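Local coordinates for protein transcriptional regulator (Vibrio vulnificus, PDB 4IVN) that binds N-acetylmannosamine 6-phosphate in its sugar isomerase (SIS) domain and probably represses transcription of the nan operon for sialic acid catabolism, at residues A[138-143]-A[157-161]; A[177-183]-A[203-209]. One frame throughout, in Å; residues are numbered along the deposited sequence.

Contact 1: A[138-143]-A[157-161]; sequences SSIVGR and IMFED
Helix 138-143 packs antiparallel on strand 157-159, the short axes 172° apart in direction and 8.5 Å at closest approach, with Ser139 facing Glu160 and Arg143 facing Met158. Met158 fills the space between the two backbones. Its CG stands anti to the backbone N (chi1 176°) and the chain bends at the next bond, bringing SD against the helix backbone, 3.6 Å from Gly142 CA, and carrying CE on to Ser139 CA at 3.8 Å. Beside the thioether, Arg143 grips Glu160 side-on in a two-pronged salt bridge that holds the carboxylate. Arg143 NE lies 2.8 Å from Glu160 OE2 and Arg143 NH2 2.8 Å from Glu160 OE1, each oxygen using its syn lone pair. Both oxygens are tilted out of the guanidinium plane and the N-H...O bonds are bent, in line with the 37° between the planes. Ser139 OG also points at Glu160 OE2, but 2.5 Å is shorter than a normal hydrogen bond and doubtful in detail. Met158 CG lies over the NE end of one guanidinium face, and Met158 O stands 3.2 Å above the same face, toward its rim. This is helix-on-strand packing within the beta-alpha-beta unit 129-133, 137-151, 156-159 of the SIS domain, at a helix start where Ser138 OG hydrogen-bonds the bound sugar phosphate.

Contact 2: A[177-183]-A[203-209]; sequences LWFAVSS and PVVSLTN
Strands 177-181 and 204-208 run parallel, 4.6 Å apart at closest approach with a crossing angle of -22°, and Trp178, Phe179, Ala180 and Val181 pair in turn with Val204, Val205, Ser206 and Leu207. The ladder alternates between the chains: Trp178 N to Pro203 O (3.0 Å), Val205 N to Trp178 O (2.8 Å), Ala180 N to Val205 O, Leu207 N to Ala180 O, and Ser182 N to Leu207 O (3.2 Å). Beyond the strands, Asn209 N reaches Ser183 O at 3.1 Å, now in the carbonyl plane on a lone pair, with a C=O...N angle of 116°; the ladder bonds are straighter at the oxygen.

On the face bearing Phe179, Val181, Val205 and Leu207, the Phe179 ring lies alongside Val205, pointing the same way. Phe179 CG is anti to its carbonyl carbon (chi1 -82°), and the ring swings toward the partner strand until CE2 is 3.4 Å from Val205 CG1; CD2 of the same ring also meets Leu207 CG. At the strand start, the Leu177 and Pro203 side chains cross at about a right angle, Leu177 CD1 lying 3.7 Å from Pro203 CG. The other face carries Trp178, Val204, Ala180 and Ser206; Ala180 CB sits 3.8 Å from Ser206 OG, which hydrogen-bonds Ser219, while Trp178 turns its indole away from Val204 and bonds Ser172 through NE1. Helix 188-199 covers Trp178, Ala180 and Val204 there, and helix 114-126 covers Phe179 and Val205.

At the C-terminal ends, Ser182 OG and Ser183 N hydrogen-bond the bound ligand, and Ser183 OG bonds Lys240. This is the beta-alpha-beta crossover of a parallel, Rossmann-like alpha/beta sheet, here in the SIS domain, with the ligand at the C-terminal ends of the strands.

In the fold
After the N-terminal helices, strand 129-133 opens the sheet, then helix 137-151 follows, and contact 1 closes when the chain returns through strand 156-159, with 13 residues between its segments. Helix 162-170 leads to strand 176-181, and contact 2 closes after helix 188-199, with 19 residues between. The two loops are therefore in series, neither enclosing the other. Both reach the same parallel sheet: contact 1 packs a helix on an outermost strand of the sheet within this chain, whereas contact 2 joins two inner strands. They also touch directly, Val141 CB lying 3.7 Å from Val181 CG1 and Phe159 CE1 3.7 Å from Trp178 CZ3. Ser138, Ser182 and Ser183 bring both contacts to one ligand pocket.

Contact 1: A[138-143]-A[157-161]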
loop_
_atom_site.group_PDB
_atom_site.type_symbol
_atom_site.label_atom_id
_atom_site.label_comp_id
_atom_site.label_asym_id
_atom_site.label_seq_id
_atom_site.Cartn_x
_atom_site.Cartn_y
_atom_site.Cartn_z
ATOM N N SER A 138 -6.199 1.621 -6.157
ATOM C CA SER A 138 -5.666 3.008 -5.948
ATOM C C SER A 138 -6.068 3.565 -4.598
ATOM O O SER A 138 -5.430 4.508 -4.129
ATOM C CB SER A 138 -6.118 3.966 -7.091
ATOM O OG SER A 138 -5.187 3.732 -8.212
ATOM N N SER A 139 -7.169 3.057 -4.012
ATOM C CA SER A 139 -7.467 3.402 -2.557
ATOM C C SER A 139 -6.212 3.190 -1.650
ATOM O O SER A 139 -5.942 3.984 -0.746
ATOM C CB SER A 139 -8.571 2.483 -2.002
ATOM O OG SER A 139 -8.805 2.715 -0.623
ATOM N N ILE A 140 -5.482 2.117 -1.892
ATOM C CA ILE A 140 -4.306 1.717 -1.022
ATOM C C ILE A 140 -3.246 2.794 -1.130
ATOM O O ILE A 140 -2.663 3.217 -0.108
ATOM C CB ILE A 140 -3.721 0.331 -1.495
ATOM C CG1 ILE A 140 -4.596 -0.847 -0.993
ATOM C CG2 ILE A 140 -2.275 0.088 -1.035
ATOM C CD1 ILE A 140 -6.062 -0.830 -1.390
ATOM N N VAL A 141 -3.022 3.269 -2.365
ATOM C CA VAL A 141 -2.018 4.330 -2.594
ATOM C C VAL A 141 -2.411 5.691 -1.996
ATOM O O VAL A 141 -1.544 6.323 -1.337
ATOM C CB VAL A 141 -1.631 4.468 -4.122
ATOM C CG1 VAL A 141 -0.605 5.607 -4.341
ATOM C CG2 VAL A 141 -1.111 3.102 -4.580
ATOM N N GLY A 142 -3.673 6.097 -2.216
ATOM C CA GLY A 142 -4.224 7.331 -1.681
ATOM C C GLY A 142 -4.242 7.305 -0.125
ATOM O O GLY A 142 -3.894 8.270 0.522
ATOM N N ARG A 143 -4.581 6.159 0.484
ATOM C CA ARG A 143 -4.475 6.014 1.935
ATOM C C ARG A 143 -3.050 6.154 2.405
ATOM O O ARG A 143 -2.818 6.712 3.461
ATOM C CB ARG A 143 -4.991 4.616 2.371
ATOM C CG ARG A 143 -6.529 4.431 2.366
ATOM C CD ARG A 143 -7.341 5.502 3.167
ATOM N NE ARG A 143 -8.840 5.460 2.955
ATOM C CZ ARG A 143 -9.772 6.173 3.621
ATOM N NH1 ARG A 143 -9.410 7.082 4.538
ATOM N NH2 ARG A 143 -11.095 5.963 3.376
ATOM N N ILE A 157 -7.371 14.273 3.682
ATOM C CA ILE A 157 -8.450 13.291 3.680
ATOM C C ILE A 157 -8.369 12.453 2.423
ATOM O O ILE A 157 -8.261 12.982 1.295
ATOM C CB ILE A 157 -9.807 13.977 3.727
ATOM C CG1 ILE A 157 -10.928 12.925 3.706
ATOM C CG2 ILE A 157 -9.954 14.821 2.504
ATOM C CD1 ILE A 157 -12.228 13.564 3.977
ATOM N N MET A 158 -8.420 11.145 2.610
ATOM C CA MET A 158 -8.602 10.224 1.493
ATOM C C MET A 158 -10.114 9.862 1.329
ATOM O O MET A 158 -10.758 9.426 2.280
ATOM C CB MET A 158 -7.689 9.030 1.707
ATOM C CG MET A 158 -7.781 7.888 0.711
ATOM S SD MET A 158 -7.567 8.455 -0.943
ATOM C CE MET A 158 -8.243 7.037 -1.844
ATOM N N PHE A 159 -10.677 10.037 0.137
ATOM C CA PHE A 159 -12.074 9.591 -0.134
ATOM C C PHE A 159 -12.026 8.299 -1.007
ATOM O O PHE A 159 -11.471 8.342 -2.143
ATOM C CB PHE A 159 -12.800 10.672 -0.991
ATOM C CG PHE A 159 -12.932 12.035 -0.345
ATOM C CD1 PHE A 159 -11.918 12.986 -0.463
ATOM C CD2 PHE A 159 -14.113 12.393 0.319
ATOM C CE1 PHE A 159 -12.077 14.281 0.062
ATOM C CE2 PHE A 159 -14.236 13.648 0.890
ATOM C CZ PHE A 159 -13.231 14.594 0.736
ATOM N N GLU A 160 -12.656 7.190 -0.636
ATOM C CA GLU A 160 -13.130 6.302 -1.808
ATOM C C GLU A 160 -14.646 6.413 -2.097
ATOM O O GLU A 160 -15.155 5.756 -3.157
ATOM C CB GLU A 160 -12.751 4.786 -1.708
ATOM C CG GLU A 160 -11.299 4.599 -1.364
ATOM C CD GLU A 160 -11.032 4.802 0.091
ATOM O OE1 GLU A 160 -11.992 5.065 0.852
ATOM O OE2 GLU A 160 -9.862 4.667 0.476
ATOM N N ASP A 161 -15.353 7.159 -1.188
ATOM C CA ASP A 161 -16.723 7.574 -1.595
ATOM C C ASP A 161 -16.625 8.723 -2.632
ATOM O O ASP A 161 -16.332 9.869 -2.241
ATOM C CB ASP A 161 -17.644 7.935 -0.429
ATOM C CG ASP A 161 -19.097 8.146 -0.909
ATOM O OD1 ASP A 161 -20.170 7.935 -0.179
ATOM O OD2 ASP A 161 -19.204 8.531 -2.126
#

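Contact 2: A[177-183]-A[203-209]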
loop_
_atom_site.group_PDB
_atom_site.type_symbol
_atom_site.label_atom_id
_atom_site.label_comp_id
_atom_site.label_asym_id
_atom_site.label_seq_id
_atom_site.Cartn_x
_atom_site.Cartn_y
_atom_site.Cartn_z
ATOM N N LEU A 177 -5.551 21.590 -2.013
ATOM C CA LEU A 177 -4.796 20.917 -3.073
ATOM C C LEU A 177 -5.399 19.481 -3.166
ATOM O O LEU A 177 -5.734 18.861 -2.139
ATOM C CB LEU A 177 -3.342 20.725 -2.622
ATOM C CG LEU A 177 -2.368 19.750 -3.365
ATOM C CD1 LEU A 177 -2.093 20.401 -4.712
ATOM C CD2 LEU A 177 -0.998 19.636 -2.701
ATOM N N TRP A 178 -5.549 18.960 -4.383
ATOM C CA TRP A 178 -6.114 17.584 -4.591
ATOM C C TRP A 178 -5.125 16.657 -5.229
ATOM O O TRP A 178 -4.426 17.055 -6.147
ATOM C CB TRP A 178 -7.301 17.622 -5.504
ATOM C CG TRP A 178 -8.397 18.310 -4.776
ATOM C CD1 TRP A 178 -8.636 19.692 -4.658
ATOM C CD2 TRP A 178 -9.368 17.671 -3.985
ATOM N NE1 TRP A 178 -9.709 19.919 -3.839
ATOM C CE2 TRP A 178 -10.203 18.736 -3.399
ATOM C CE3 TRP A 178 -9.693 16.314 -3.744
ATOM C CZ2 TRP A 178 -11.312 18.447 -2.595
ATOM C CZ3 TRP A 178 -10.792 16.038 -2.916
ATOM C CH2 TRP A 178 -11.602 17.090 -2.376
ATOM N N PHE A 179 -5.090 15.399 -4.768
ATOM C CA PHE A 179 -4.370 14.356 -5.470
ATOM C C PHE A 179 -5.371 13.346 -6.063
ATOM O O PHE A 179 -6.288 12.870 -5.369
ATOM C CB PHE A 179 -3.534 13.629 -4.458
ATOM C CG PHE A 179 -2.232 14.343 -4.173
ATOM C CD1 PHE A 179 -2.186 15.296 -3.178
ATOM C CD2 PHE A 179 -1.089 14.090 -4.920
ATOM C CE1 PHE A 179 -1.006 15.961 -2.863
ATOM C CE2 PHE A 179 0.090 14.781 -4.622
ATOM C CZ PHE A 179 0.108 15.747 -3.660
ATOM N N ALA A 180 -5.235 13.054 -7.339
ATOM C CA ALA A 180 -6.135 12.102 -8.037
ATOM C C ALA A 180 -5.232 10.909 -8.233
ATOM O O ALA A 180 -4.264 11.022 -8.968
ATOM C CB ALA A 180 -6.606 12.702 -9.430
ATOM N N VAL A 181 -5.518 9.795 -7.538
ATOM C CA VAL A 181 -4.732 8.566 -7.650
ATOM C C VAL A 181 -5.442 7.541 -8.511
ATOM O O VAL A 181 -6.511 7.033 -8.159
ATOM C CB VAL A 181 -4.472 7.916 -6.248
ATOM C CG1 VAL A 181 -3.479 6.709 -6.379
ATOM C CG2 VAL A 181 -3.954 9.037 -5.298
ATOM N N SER A 182 -4.859 7.231 -9.653
ATOM C CA SER A 182 -5.511 6.368 -10.674
ATOM C C SER A 182 -4.375 5.881 -11.595
ATOM O O SER A 182 -3.741 6.721 -12.213
ATOM C CB SER A 182 -6.498 7.209 -11.482
ATOM O OG SER A 182 -7.091 6.443 -12.530
ATOM N N SER A 183 -4.167 4.577 -11.722
ATOM C CA SER A 183 -3.111 4.071 -12.632
ATOM C C SER A 183 -3.500 4.413 -14.056
ATOM O O SER A 183 -2.639 4.767 -14.862
ATOM C CB SER A 183 -3.018 2.536 -12.544
ATOM O OG SER A 183 -2.185 2.168 -11.440
ATOM N N PRO A 203 -5.353 23.547 -7.523
ATOM C CA PRO A 203 -4.423 22.594 -8.101
ATOM C C PRO A 203 -4.770 21.102 -7.889
ATOM O O PRO A 203 -5.283 20.683 -6.811
ATOM C CB PRO A 203 -3.055 22.905 -7.401
ATOM C CG PRO A 203 -3.497 23.521 -6.083
ATOM C CD PRO A 203 -4.727 24.344 -6.448
ATOM N N VAL A 204 -4.495 20.315 -8.926
ATOM C CA VAL A 204 -4.769 18.870 -8.888
ATOM C C VAL A 204 -3.503 18.212 -9.289
ATOM O O VAL A 204 -3.009 18.537 -10.375
ATOM C CB VAL A 204 -5.908 18.482 -9.878
ATOM C CG1 VAL A 204 -6.118 16.940 -9.957
ATOM C CG2 VAL A 204 -7.224 19.182 -9.517
ATOM N N VAL A 205 -3.018 17.264 -8.510
ATOM C CA VAL A 205 -1.767 16.509 -8.854
ATOM C C VAL A 205 -2.215 15.046 -9.106
ATOM O O VAL A 205 -2.860 14.452 -8.250
ATOM C CB VAL A 205 -0.763 16.498 -7.667
ATOM C CG1 VAL A 205 0.479 15.607 -7.941
ATOM C CG2 VAL A 205 -0.260 17.953 -7.405
ATOM N N SER A 206 -1.867 14.474 -10.245
ATOM C CA SER A 206 -2.262 13.095 -10.519
ATOM C C SER A 206 -1.106 12.168 -10.265
ATOM O O SER A 206 0.029 12.477 -10.654
ATOM C CB SER A 206 -2.660 12.955 -11.981
ATOM O OG SER A 206 -3.913 13.570 -12.037
ATOM N N LEU A 207 -1.422 11.033 -9.642
ATOM C CA LEU A 207 -0.424 9.981 -9.475
ATOM C C LEU A 207 -0.857 8.769 -10.246
ATOM O O LEU A 207 -1.806 8.121 -9.827
ATOM C CB LEU A 207 -0.320 9.588 -8.035
ATOM C CG LEU A 207 0.108 10.633 -7.007
ATOM C CD1 LEU A 207 0.410 9.939 -5.670
ATOM C CD2 LEU A 207 1.376 11.405 -7.462
ATOM N N THR A 208 -0.199 8.445 -11.385
ATOM C CA THR A 208 -0.767 7.413 -12.307
ATOM C C THR A 208 0.384 6.545 -12.752
ATOM O O THR A 208 1.515 6.696 -12.265
ATOM C CB THR A 208 -1.252 8.067 -13.643
ATOM O OG1 THR A 208 -0.068 8.555 -14.333
ATOM C CG2 THR A 208 -2.071 9.213 -13.345
ATOM N N ASN A 209 0.093 5.617 -13.657
ATOM C CA ASN A 209 1.137 4.807 -14.272
ATOM C C ASN A 209 1.041 4.937 -15.782
ATOM O O ASN A 209 1.481 4.052 -16.508
ATOM C CB ASN A 209 0.907 3.281 -13.909
ATOM C CG ASN A 209 1.091 2.991 -12.426
ATOM O OD1 ASN A 209 2.043 2.301 -12.031
ATOM N ND2 ASN A 209 0.153 3.402 -11.626
#